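Long-range contacts in peptidoglycan synthetase penicillin-binding protein 3 (Bifidobacterium adolescentis, PDB 4YE5), which probably binds penicillin and, as a member of the transpeptidase family, probably cross-links peptidoglycan during cell-wall synthesis: residues A[251-255]-A[425-429]; A[408-412]-A[518-522]; A[362-366]-A[450-454]. Residue numbers count along the deposited sequence, not the author numbering.

Contact 1 of 3, residues A[251-255]-A[425-429]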
loop_
_atom_site.group_PDB
_atom_site.type_symbol
_atom_site.label_atom_id
_atom_site.label_comp_id
_atom_site.label_asym_id
_atom_site.label_seq_id
_atom_site.Cartn_x
_atom_site.Cartn_y
_atom_site.Cartn_z
ATOM N N GLN A 251 12.352 13.356 -3.786
ATOM C CA GLN A 251 13.303 13.634 -2.716
ATOM C C GLN A 251 13.086 12.799 -1.452
ATOM O O GLN A 251 14.040 12.491 -0.749
ATOM C CB GLN A 251 13.373 15.134 -2.405
ATOM C CG GLN A 251 14.348 15.835 -3.371
ATOM C CD GLN A 251 14.343 17.343 -3.258
ATOM O OE1 GLN A 251 13.836 17.904 -2.290
ATOM N NE2 GLN A 251 14.913 18.011 -4.259
ATOM N N SER A 252 11.845 12.399 -1.186
ATOM C CA SER A 252 11.549 11.680 0.053
ATOM C C SER A 252 11.399 10.162 -0.114
ATOM O O SER A 252 11.587 9.417 0.840
ATOM C CB SER A 252 10.276 12.235 0.681
ATOM O OG SER A 252 9.161 11.873 -0.142
ATOM N N GLY A 253 11.055 9.713 -1.316
ATOM C CA GLY A 253 10.698 8.325 -1.528
ATOM C C GLY A 253 9.276 7.987 -1.105
ATOM O O GLY A 253 8.895 6.818 -1.081
ATOM N N ASP A 254 8.485 9.004 -0.774
ATOM C CA ASP A 254 7.079 8.797 -0.402
ATOM C C ASP A 254 6.213 8.425 -1.584
ATOM O O ASP A 254 6.369 8.978 -2.674
ATOM C CB ASP A 254 6.483 10.053 0.217
ATOM C CG ASP A 254 6.970 10.298 1.622
ATOM O OD1 ASP A 254 7.681 9.420 2.164
ATOM O OD2 ASP A 254 6.619 11.359 2.185
ATOM N N ILE A 255 5.274 7.512 -1.348
ATOM C CA ILE A 255 4.392 7.025 -2.409
ATOM C C ILE A 255 3.076 7.797 -2.419
ATOM O O ILE A 255 2.299 7.704 -1.487
ATOM C CB ILE A 255 4.119 5.516 -2.236
ATOM C CG1 ILE A 255 5.468 4.765 -2.257
ATOM C CG2 ILE A 255 3.141 5.015 -3.322
ATOM C CD1 ILE A 255 5.352 3.268 -2.069
ATOM N N LYS A 425 16.667 5.982 -1.653
ATOM C CA LYS A 425 16.017 5.941 -0.347
ATOM C C LYS A 425 15.082 4.754 -0.202
ATOM O O LYS A 425 14.537 4.264 -1.186
ATOM C CB LYS A 425 15.231 7.225 -0.111
ATOM C CG LYS A 425 16.104 8.417 0.251
ATOM C CD LYS A 425 15.255 9.526 0.835
ATOM C CE LYS A 425 16.103 10.643 1.371
ATOM N NZ LYS A 425 15.252 11.820 1.651
ATOM N N PRO A 426 14.877 4.284 1.037
ATOM C CA PRO A 426 13.797 3.311 1.197
ATOM C C PRO A 426 12.469 4.013 0.882
ATOM O O PRO A 426 12.275 5.153 1.290
ATOM C CB PRO A 426 13.878 2.938 2.684
ATOM C CG PRO A 426 14.555 4.120 3.337
ATOM C CD PRO A 426 15.520 4.638 2.313
ATOM N N GLN A 427 11.577 3.370 0.142
ATOM C CA GLN A 427 10.279 3.991 -0.111
ATOM C C GLN A 427 9.434 3.988 1.145
ATOM O O GLN A 427 9.668 3.185 2.051
ATOM C CB GLN A 427 9.550 3.265 -1.238
ATOM C CG GLN A 427 10.174 3.543 -2.589
ATOM C CD GLN A 427 9.991 2.370 -3.523
ATOM O OE1 GLN A 427 10.296 1.217 -3.163
ATOM N NE2 GLN A 427 9.512 2.645 -4.731
ATOM N N ARG A 428 8.451 4.881 1.194
ATOM C CA ARG A 428 7.566 4.977 2.360
ATOM C C ARG A 428 6.111 5.056 1.926
ATOM O O ARG A 428 5.787 5.766 0.987
ATOM C CB ARG A 428 7.897 6.218 3.206
ATOM C CG ARG A 428 7.188 6.230 4.548
ATOM C CD ARG A 428 7.733 7.332 5.483
ATOM N NE ARG A 428 7.467 8.667 4.941
ATOM C CZ ARG A 428 7.222 9.752 5.675
ATOM N NH1 ARG A 428 7.191 9.685 7.001
ATOM N NH2 ARG A 428 6.991 10.911 5.075
ATOM N N ILE A 429 5.240 4.326 2.611
ATOM C CA ILE A 429 3.819 4.471 2.383
ATOM C C ILE A 429 3.071 4.804 3.685
ATOM O O ILE A 429 1.966 5.372 3.645
ATOM C CB ILE A 429 3.213 3.217 1.704
ATOM C CG1 ILE A 429 1.825 3.542 1.130
ATOM C CG2 ILE A 429 3.188 2.044 2.660
ATOM C CD1 ILE A 429 1.298 2.470 0.199
#
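A two-pronged salt bridge dominates this meeting of two loops: NE of R428 donates to OD1 of D254 and NH2 of R428 to OD2 of D254, both at 2.9 Å, so the carboxylate lies along the edge of the guanidinium. The remaining nitrogen, NH1, bonds to the carbonyl of Q443. The backbones of the same two residues are bridged as well. N of R428 reaches O of G253 and N of I255 reaches O of R428, each at 3.0 Å, a single beta bridge in which R428 bonds to the residues flanking D254. At the start of both segments, NZ of K425 donates to O of Q251 at 2.8 Å. G253 has a positive phi of 79° and faces P426, where a CB would crowd O of P426, so glycine suits both constraints. Just before it, OG of S252 accepts from N of D254 at 3.0 Å, an ST turn, while also bonding to D249. Apolar packing is limited: CD1 of I255 lies 4.3 Å from both CB of I429 and CB of Q427. The contact ties the connection between strands 242-249 and 255-260 of the five-stranded sheet to the approach to strand 430-434 of the mixed sheet, where T218 follows strand 214-217.

Contact 2 of 3, residues A[408-412]-A[518-522]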
loop_
_atom_site.group_PDB
_atom_site.type_symbol
_atom_site.label_atom_id
_atom_site.label_comp_id
_atom_site.label_asym_id
_atom_site.label_seq_id
_atom_site.Cartn_x
_atom_site.Cartn_y
_atom_site.Cartn_z
ATOM N N VAL A 408 6.487 -2.986 -9.874
ATOM C CA VAL A 408 6.466 -1.579 -10.225
ATOM C C VAL A 408 7.165 -0.696 -9.185
ATOM O O VAL A 408 7.759 0.332 -9.543
ATOM C CB VAL A 408 5.011 -1.081 -10.558
ATOM C CG1 VAL A 408 4.162 -0.925 -9.297
ATOM C CG2 VAL A 408 5.058 0.247 -11.340
HETATM N N MSE A 409 7.132 -1.094 -7.907
HETATM C CA MSE A 409 7.762 -0.288 -6.857
HETATM C C MSE A 409 9.292 -0.320 -6.991
HETATM O O MSE A 409 9.980 0.691 -6.814
HETATM C CB MSE A 409 7.362 -0.771 -5.449
HETATM C CG MSE A 409 5.874 -0.647 -5.124
HETATM SE SE MSE A 409 4.846 -2.192 -5.736
HETATM C CE MSE A 409 5.375 -3.535 -4.404
ATOM N N GLN A 410 9.826 -1.503 -7.266
ATOM C CA GLN A 410 11.269 -1.658 -7.446
ATOM C C GLN A 410 11.758 -0.897 -8.685
ATOM O O GLN A 410 12.791 -0.230 -8.653
ATOM C CB GLN A 410 11.611 -3.134 -7.615
ATOM C CG GLN A 410 11.449 -3.952 -6.341
ATOM C CD GLN A 410 11.646 -5.424 -6.613
ATOM O OE1 GLN A 410 11.201 -5.921 -7.650
ATOM N NE2 GLN A 410 12.328 -6.130 -5.701
ATOM N N LEU A 411 11.014 -0.999 -9.777
ATOM C CA LEU A 411 11.399 -0.302 -11.000
ATOM C C LEU A 411 11.400 1.213 -10.759
ATOM O O LEU A 411 12.308 1.931 -11.164
ATOM C CB LEU A 411 10.411 -0.648 -12.120
ATOM C CG LEU A 411 10.753 -0.051 -13.484
ATOM C CD1 LEU A 411 12.159 -0.439 -13.848
ATOM C CD2 LEU A 411 9.757 -0.542 -14.536
ATOM N N THR A 412 10.375 1.679 -10.060
ATOM C CA THR A 412 10.182 3.088 -9.825
ATOM C C THR A 412 11.274 3.611 -8.886
ATOM O O THR A 412 11.810 4.689 -9.105
ATOM C CB THR A 412 8.781 3.351 -9.251
ATOM O OG1 THR A 412 7.805 3.023 -10.250
ATOM C CG2 THR A 412 8.605 4.815 -8.870
ATOM N N VAL A 518 8.516 10.720 -9.869
ATOM C CA VAL A 518 8.656 9.639 -10.822
ATOM C C VAL A 518 7.303 8.963 -10.975
ATOM O O VAL A 518 6.584 8.716 -9.989
ATOM C CB VAL A 518 9.692 8.596 -10.366
ATOM C CG1 VAL A 518 9.800 7.459 -11.410
ATOM C CG2 VAL A 518 11.045 9.285 -10.167
ATOM N N ILE A 519 6.956 8.694 -12.218
ATOM C CA ILE A 519 5.657 8.154 -12.564
ATOM C C ILE A 519 5.934 6.974 -13.439
ATOM O O ILE A 519 6.560 7.108 -14.490
ATOM C CB ILE A 519 4.859 9.147 -13.433
ATOM C CG1 ILE A 519 4.677 10.497 -12.710
ATOM C CG2 ILE A 519 3.481 8.563 -13.787
ATOM C CD1 ILE A 519 4.335 11.624 -13.700
ATOM N N THR A 520 5.458 5.814 -13.029
ATOM C CA THR A 520 5.675 4.632 -13.834
ATOM C C THR A 520 4.336 4.006 -14.185
ATOM O O THR A 520 3.456 3.907 -13.336
ATOM C CB THR A 520 6.532 3.609 -13.073
ATOM O OG1 THR A 520 7.789 4.206 -12.722
ATOM C CG2 THR A 520 6.790 2.372 -13.942
ATOM N N VAL A 521 4.184 3.583 -15.435
ATOM C CA VAL A 521 2.963 2.928 -15.893
ATOM C C VAL A 521 3.322 1.612 -16.587
ATOM O O VAL A 521 4.292 1.556 -17.345
ATOM C CB VAL A 521 2.163 3.834 -16.857
ATOM C CG1 VAL A 521 1.003 3.038 -17.544
ATOM C CG2 VAL A 521 1.583 5.026 -16.099
ATOM N N VAL A 522 2.561 0.558 -16.303
ATOM C CA VAL A 522 2.713 -0.727 -16.987
ATOM C C VAL A 522 1.349 -1.188 -17.475
ATOM O O VAL A 522 0.412 -1.266 -16.680
ATOM C CB VAL A 522 3.295 -1.805 -16.028
ATOM C CG1 VAL A 522 3.555 -3.092 -16.785
ATOM C CG2 VAL A 522 4.590 -1.282 -15.363
#
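Helix 408-419 packs on strand 517-524 of the five-stranded antiparallel sheet, mainly through valine and threonine side chains. The axes of the two short segments approach to 9.0 Å, at 139° between their directions. T412 and T520, whose CA atoms are 6.2 Å apart, form the centre. Both adopt the m rotamer, and this brings OG1 of T412 to 2.7 Å from OG1 of T520 in a hydroxyl-hydroxyl hydrogen bond. The same rotamer lets OG1 of T412 donate back to O of V408, 2.8 Å away and one helical turn earlier, an acceptor it shares with N of T412. The methyls work alongside: CG2 of T412 lies 3.9 Å from CG1 of V518, and CG2 of T520 is 3.8 Å from CG2 of V408 and 4.2 Å from CD2 of L411. V408, in the p rotamer, also brings CG2 to 4.3 Å from CG2 of V522. Alternation along the strand sends I519 and V521 to the other face, against helix 535-549, so this sheet of the transpeptidase domain carries a helix on each face. Chemically, the two threonine hydroxyls find partners in O of V408, in each other and in S507 of strand 501-510, so they can be buried among methyl groups.

Contact 3 of 3, residues A[362-366]-A[450-454]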
loop_
_atom_site.group_PDB
_atom_site.type_symbol
_atom_site.label_atom_id
_atom_site.label_comp_id
_atom_site.label_asym_id
_atom_site.label_seq_id
_atom_site.Cartn_x
_atom_site.Cartn_y
_atom_site.Cartn_z
ATOM N N PHE A 362 25.644 -3.911 -10.113
ATOM C CA PHE A 362 24.912 -2.680 -10.376
ATOM C C PHE A 362 23.415 -2.861 -10.476
ATOM O O PHE A 362 22.665 -2.033 -9.982
ATOM C CB PHE A 362 25.521 -1.856 -11.511
ATOM C CG PHE A 362 26.695 -1.027 -11.039
ATOM C CD1 PHE A 362 26.492 0.211 -10.443
ATOM C CD2 PHE A 362 27.985 -1.524 -11.116
ATOM C CE1 PHE A 362 27.580 0.959 -9.972
ATOM C CE2 PHE A 362 29.073 -0.787 -10.655
ATOM C CZ PHE A 362 28.871 0.456 -10.084
ATOM N N ILE A 363 22.970 -3.970 -11.044
ATOM C CA ILE A 363 21.536 -4.223 -11.050
ATOM C C ILE A 363 21.016 -4.389 -9.619
ATOM O O ILE A 363 20.039 -3.750 -9.220
ATOM C CB ILE A 363 21.190 -5.404 -11.962
ATOM C CG1 ILE A 363 21.476 -4.981 -13.413
ATOM C CG2 ILE A 363 19.703 -5.800 -11.784
ATOM C CD1 ILE A 363 21.752 -6.102 -14.323
ATOM N N SER A 364 21.700 -5.215 -8.839
ATOM C CA SER A 364 21.325 -5.448 -7.450
ATOM C C SER A 364 21.387 -4.155 -6.625
ATOM O O SER A 364 20.509 -3.887 -5.805
ATOM C CB SER A 364 22.278 -6.479 -6.834
ATOM O OG SER A 364 21.802 -6.899 -5.567
ATOM N N LYS A 365 22.438 -3.366 -6.836
ATOM C CA LYS A 365 22.608 -2.100 -6.115
ATOM C C LYS A 365 21.404 -1.157 -6.279
ATOM O O LYS A 365 21.114 -0.355 -5.390
ATOM C CB LYS A 365 23.856 -1.386 -6.620
ATOM C CG LYS A 365 24.670 -0.651 -5.582
ATOM C CD LYS A 365 25.932 -0.100 -6.270
ATOM C CE LYS A 365 26.961 0.450 -5.295
ATOM N NZ LYS A 365 28.226 0.777 -6.021
ATOM N N PHE A 366 20.720 -1.233 -7.414
ATOM C CA PHE A 366 19.527 -0.391 -7.636
ATOM C C PHE A 366 18.286 -0.922 -6.912
ATOM O O PHE A 366 17.192 -0.346 -7.021
ATOM C CB PHE A 366 19.226 -0.264 -9.132
ATOM C CG PHE A 366 20.023 0.805 -9.835
ATOM C CD1 PHE A 366 19.531 2.100 -9.935
ATOM C CD2 PHE A 366 21.257 0.518 -10.402
ATOM C CE1 PHE A 366 20.254 3.093 -10.600
ATOM C CE2 PHE A 366 21.995 1.495 -11.056
ATOM C CZ PHE A 366 21.501 2.785 -11.159
ATOM N N THR A 450 21.239 5.109 0.537
ATOM C CA THR A 450 22.562 4.658 0.122
ATOM C C THR A 450 22.929 5.294 -1.203
ATOM O O THR A 450 22.071 5.458 -2.071
ATOM C CB THR A 450 22.624 3.115 -0.049
ATOM O OG1 THR A 450 21.824 2.728 -1.175
ATOM C CG2 THR A 450 22.094 2.419 1.190
ATOM N N ARG A 451 24.201 5.616 -1.388
ATOM C CA ARG A 451 24.618 6.109 -2.695
ATOM C C ARG A 451 24.800 4.934 -3.646
ATOM O O ARG A 451 25.595 4.029 -3.370
ATOM C CB ARG A 451 25.925 6.910 -2.617
ATOM C CG ARG A 451 26.452 7.332 -4.012
ATOM C CD ARG A 451 27.372 8.577 -3.961
ATOM N NE ARG A 451 26.708 9.706 -3.313
ATOM C CZ ARG A 451 25.789 10.479 -3.890
ATOM N NH1 ARG A 451 25.409 10.258 -5.146
ATOM N NH2 ARG A 451 25.250 11.477 -3.209
ATOM N N VAL A 452 24.096 4.967 -4.777
ATOM C CA VAL A 452 24.216 3.904 -5.780
ATOM C C VAL A 452 25.294 4.246 -6.814
ATOM O O VAL A 452 26.090 3.383 -7.203
ATOM C CB VAL A 452 22.857 3.634 -6.484
ATOM C CG1 VAL A 452 23.010 2.567 -7.551
ATOM C CG2 VAL A 452 21.789 3.213 -5.460
ATOM N N ILE A 453 25.312 5.509 -7.249
ATOM C CA ILE A 453 26.262 6.011 -8.243
ATOM C C ILE A 453 26.630 7.451 -7.882
ATOM O O ILE A 453 25.905 8.110 -7.120
ATOM C CB ILE A 453 25.655 6.038 -9.675
ATOM C CG1 ILE A 453 24.244 6.643 -9.633
ATOM C CG2 ILE A 453 25.602 4.625 -10.285
ATOM C CD1 ILE A 453 23.567 6.749 -11.007
ATOM N N ASP A 454 27.730 7.940 -8.448
ATOM C CA ASP A 454 28.114 9.332 -8.250
ATOM C C ASP A 454 27.014 10.255 -8.769
ATOM O O ASP A 454 26.322 9.919 -9.736
ATOM C CB ASP A 454 29.423 9.654 -8.984
ATOM C CG ASP A 454 30.628 8.939 -8.400
ATOM O OD1 ASP A 454 30.512 8.224 -7.377
ATOM O OD2 ASP A 454 31.718 9.131 -8.966
HETATM O O HOH W 1 22.155 0.322 -2.870
HETATM O O HOH W 2 28.901 3.590 -6.648
#
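The last turn of helix 356-365 meets the chain as it leaves strand 450-451. At F366 the helix is ending: its N makes weak bonds to O of F362, at 3.3 Å, and O of I363, at 3.2 Å. Across the contact, the extended backbone of T450 and R451 changes course at V452, whose psi is -42°, before I453 becomes extended again. The closest CA atoms, those of K365 and V452, are 6.2 Å apart. V452 is the residue most covered. Its CG1 sits over the face of the F366 ring, 3.8 Å from the centroid and 10° off the normal, a CH-pi contact, and lies 4.1 Å from CG of K365. I453 adds to the apolar patch, with CG2 4.2 Å from CE1 of F362 and CD1 4.5 Å from CZ of F366. This is structural packing that joins a helix end to a strand exit beside helix 408-419, whose V417 touches both V452 and F366. Water supplies the hydrogen bonds between the segments: one donates to O of K365 (2.8 Å) and bonds to OG1 of T450 (3.0 Å), another accepts from NZ of K365 (3.0 Å) and donates to O of V452 (2.9 Å). The chemistry is thus divided between aromatic-aliphatic packing and solvent-bridged polar groups.

All three contacts lie within the transpeptidase domain, and their segments interleave along the chain in the order 251-255, 362-366, 408-412, 425-429, 450-454, 518-522. Every pair crosses, so the chain is interwoven rather than folded as successive local units. The centres of contacts 1 and 2 are about 13 Å apart. Between the centres of contacts 1 and 3 the distance is about 16 Å. For contacts 2 and 3 the centres lie about 17 Å apart. Contacts 1 and 2 touch where NE2 of Q427, which also bonds to Q248, makes a probable hydrogen bond of 2.9 Å to O of M409. The start of helix 408-419 packs on the five-stranded sheet, while its later residues meet V452 and I453; it thus links the sheet to the helical side of the domain.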